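Local structure of coatomer subunit delta (Saccharomyces cerevisiae, 5FJZ) at residues D215-S223 with L262-Q270. The protein forms part of the coatomer coat of Golgi-derived vesicles, which probably carries dilysine-tagged proteins back to the ER, and binds the tethering protein Dsl1 through its mu-homology domain. Sequence-based numbering, arbitrary orientation.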
# COMPACT_ATOMS: atom_id res chain seq x y z
N ASP A 215 -28.41 -5.57 2.03
CA ASP A 215 -26.98 -5.98 1.98
C ASP A 215 -26.04 -4.78 1.73
O ASP A 215 -24.88 -4.87 2.08
CB ASP A 215 -26.69 -7.06 0.96
CG ASP A 215 -27.32 -8.40 1.28
OD1 ASP A 215 -27.48 -8.74 2.47
OD2 ASP A 215 -27.66 -9.11 0.31
N ALA A 216 -26.57 -3.65 1.28
CA ALA A 216 -25.84 -2.44 1.04
C ALA A 216 -25.44 -1.73 2.31
O ALA A 216 -24.56 -0.86 2.34
CB ALA A 216 -26.69 -1.47 0.22
N LEU A 217 -26.11 -2.10 3.41
CA LEU A 217 -25.81 -1.51 4.67
C LEU A 217 -24.53 -2.10 5.26
O LEU A 217 -24.10 -1.67 6.32
CB LEU A 217 -26.98 -1.74 5.65
CG LEU A 217 -28.36 -1.16 5.37
CD1 LEU A 217 -29.37 -1.82 6.34
CD2 LEU A 217 -28.34 0.32 5.58
N TYR A 218 -23.97 -3.16 4.65
CA TYR A 218 -22.84 -3.87 5.22
C TYR A 218 -21.60 -3.81 4.28
O TYR A 218 -21.78 -3.63 3.07
CB TYR A 218 -23.21 -5.33 5.48
CG TYR A 218 -24.25 -5.47 6.52
CD1 TYR A 218 -23.93 -5.54 7.85
CD2 TYR A 218 -25.59 -5.62 6.16
CE1 TYR A 218 -24.94 -5.64 8.83
CE2 TYR A 218 -26.59 -5.68 7.11
CZ TYR A 218 -26.27 -5.69 8.43
OH TYR A 218 -27.27 -5.81 9.37
N PRO A 219 -20.35 -3.88 4.80
CA PRO A 219 -19.93 -3.96 6.22
C PRO A 219 -20.17 -2.68 7.04
O PRO A 219 -19.95 -1.55 6.59
CB PRO A 219 -18.48 -4.35 6.11
CG PRO A 219 -17.99 -3.77 4.77
CD PRO A 219 -19.19 -3.69 3.87
N MET A 220 -20.64 -2.83 8.26
CA MET A 220 -20.67 -1.73 9.19
C MET A 220 -19.37 -1.75 10.01
O MET A 220 -19.00 -2.79 10.55
CB MET A 220 -21.88 -1.87 10.15
CG MET A 220 -23.22 -1.90 9.44
SD MET A 220 -24.62 -2.03 10.59
CE MET A 220 -25.97 -2.09 9.41
N THR A 221 -18.74 -0.60 10.15
CA THR A 221 -17.46 -0.52 10.80
C THR A 221 -17.59 0.25 12.08
O THR A 221 -18.33 1.25 12.16
CB THR A 221 -16.44 0.19 9.89
OG1 THR A 221 -16.23 -0.60 8.74
CG2 THR A 221 -15.12 0.36 10.57
N VAL A 222 -16.85 -0.15 13.07
CA VAL A 222 -16.77 0.60 14.32
C VAL A 222 -15.33 1.13 14.57
O VAL A 222 -14.34 0.41 14.25
CB VAL A 222 -17.24 -0.21 15.52
CG1 VAL A 222 -16.36 -1.40 15.76
CG2 VAL A 222 -17.21 0.64 16.78
N SER A 223 -15.25 2.33 15.11
CA SER A 223 -13.99 2.99 15.39
C SER A 223 -13.97 3.48 16.83
O SER A 223 -14.88 4.25 17.24
CB SER A 223 -13.85 4.17 14.40
OG SER A 223 -12.62 4.86 14.56
N LEU A 262 -5.33 1.27 23.22
CA LEU A 262 -6.06 0.24 22.45
C LEU A 262 -6.92 0.95 21.43
O LEU A 262 -7.54 1.98 21.78
CB LEU A 262 -6.96 -0.59 23.34
CG LEU A 262 -7.76 -1.70 22.66
CD1 LEU A 262 -6.89 -2.84 22.19
CD2 LEU A 262 -8.82 -2.21 23.64
N LYS A 263 -6.76 0.56 20.17
CA LYS A 263 -7.34 1.17 19.00
C LYS A 263 -7.94 0.02 18.19
O LYS A 263 -7.31 -1.04 17.99
CB LYS A 263 -6.27 1.91 18.18
CG LYS A 263 -6.73 2.68 16.96
CD LYS A 263 -5.62 3.49 16.25
CE LYS A 263 -6.10 4.12 14.99
NZ LYS A 263 -6.19 5.58 15.13
N SER A 264 -9.17 0.22 17.71
CA SER A 264 -9.70 -0.63 16.63
C SER A 264 -9.00 -0.38 15.30
O SER A 264 -8.51 0.68 15.01
CB SER A 264 -11.21 -0.43 16.46
OG SER A 264 -11.49 0.95 16.10
N ASP A 265 -8.93 -1.39 14.46
CA ASP A 265 -8.53 -1.22 13.03
C ASP A 265 -9.66 -1.81 12.16
O ASP A 265 -10.67 -1.15 11.95
CB ASP A 265 -7.14 -1.81 12.84
CG ASP A 265 -6.63 -1.64 11.38
OD1 ASP A 265 -7.26 -0.90 10.63
OD2 ASP A 265 -5.70 -2.34 10.98
N GLU A 266 -9.57 -3.04 11.72
CA GLU A 266 -10.61 -3.64 10.90
C GLU A 266 -11.64 -4.35 11.80
O GLU A 266 -11.43 -5.47 12.15
CB GLU A 266 -10.00 -4.60 9.88
CG GLU A 266 -9.11 -3.88 8.85
CD GLU A 266 -8.45 -4.80 7.79
OE1 GLU A 266 -8.57 -6.06 7.85
OE2 GLU A 266 -7.73 -4.27 6.93
N TYR A 267 -12.64 -3.60 12.23
CA TYR A 267 -13.49 -3.96 13.32
C TYR A 267 -14.88 -3.80 12.74
O TYR A 267 -15.43 -2.67 12.67
CB TYR A 267 -13.29 -3.14 14.53
CG TYR A 267 -13.61 -3.83 15.84
CD1 TYR A 267 -14.94 -3.98 16.26
CD2 TYR A 267 -12.62 -4.18 16.74
CE1 TYR A 267 -15.25 -4.52 17.50
CE2 TYR A 267 -12.91 -4.72 17.99
CZ TYR A 267 -14.23 -4.94 18.34
OH TYR A 267 -14.54 -5.50 19.58
N LEU A 268 -15.44 -4.91 12.29
CA LEU A 268 -16.65 -4.83 11.51
C LEU A 268 -17.71 -5.97 11.56
O LEU A 268 -17.40 -7.05 11.88
CB LEU A 268 -16.29 -4.61 10.05
CG LEU A 268 -15.83 -5.63 9.03
CD1 LEU A 268 -14.60 -5.04 8.34
CD2 LEU A 268 -15.51 -7.00 9.50
N VAL A 269 -18.91 -5.63 11.10
CA VAL A 269 -19.99 -6.58 10.91
C VAL A 269 -20.34 -6.67 9.46
O VAL A 269 -20.56 -5.69 8.76
CB VAL A 269 -21.10 -6.55 12.00
CG1 VAL A 269 -21.02 -5.37 12.90
CG2 VAL A 269 -22.49 -6.89 11.48
N GLN A 270 -20.43 -7.88 9.00
CA GLN A 270 -20.50 -8.17 7.61
C GLN A 270 -21.54 -9.25 7.32
O GLN A 270 -22.29 -9.16 6.35
CB GLN A 270 -19.10 -8.67 7.26
CG GLN A 270 -18.80 -9.03 5.86
CD GLN A 270 -17.55 -8.32 5.42
OE1 GLN A 270 -16.45 -8.59 5.90
NE2 GLN A 270 -17.73 -7.34 4.57
OXT GLN A 270 -21.48 -10.28 8.00
O HOH W 1 -11.74 0.74 13.50
O HOH W 2 -9.68 3.50 15.64
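Met220 and Val269 form an antiparallel hydrogen-bonded pair. Met220 N donates to Val269 O at 2.9 Å, and Val269 N returns a straighter bond to Met220 O (168°). Two residues on, Val222 N points almost straight at Tyr267 O, 2.9 Å away. Between these bonds, Thr221 and Leu268 form a non-hydrogen-bonded pair. Val269 O also receives a CA-H...O contact from Pro219 CA at 3.1 Å, just after the cis peptide bond.

Just before Tyr267 the chain turns a corner at Asp265 and Glu266, and water 1 links the two segments there. It donates to Val222 O and Asp265 O and accepts from Ser264 OG at 2.6 Å. The Ser264 hydroxyl is also bonded to Phe224 N.

Among the side chains, Tyr218 turns its ring edge to Val269 O, with CD1 3.5 Å away. Its CE1 meets Val269 CG2 at 3.8 Å. CG lies anti to the carbonyl carbon (chi1 -66°), which sets the ring beside Val269. The Tyr218 hydroxyl bonds to Thr127 OG1, and Arg29 makes a cation-pi contact with the ring. A leucine here would probably leave Thr127 OG1 and Arg29 without these partners and lose the ring edge beside Val269 O. On the face that carries Thr221 and Leu268, Leu268 CG packs against Pro219 CB at 4.1 Å.

The pair lies inside the large mixed sheet of the mu-homology domain. Strand 155-159 flanks 220-229, strand 15-27 flanks 257-269, and strand 123-131 packs against Tyr218, Met220 and Val269.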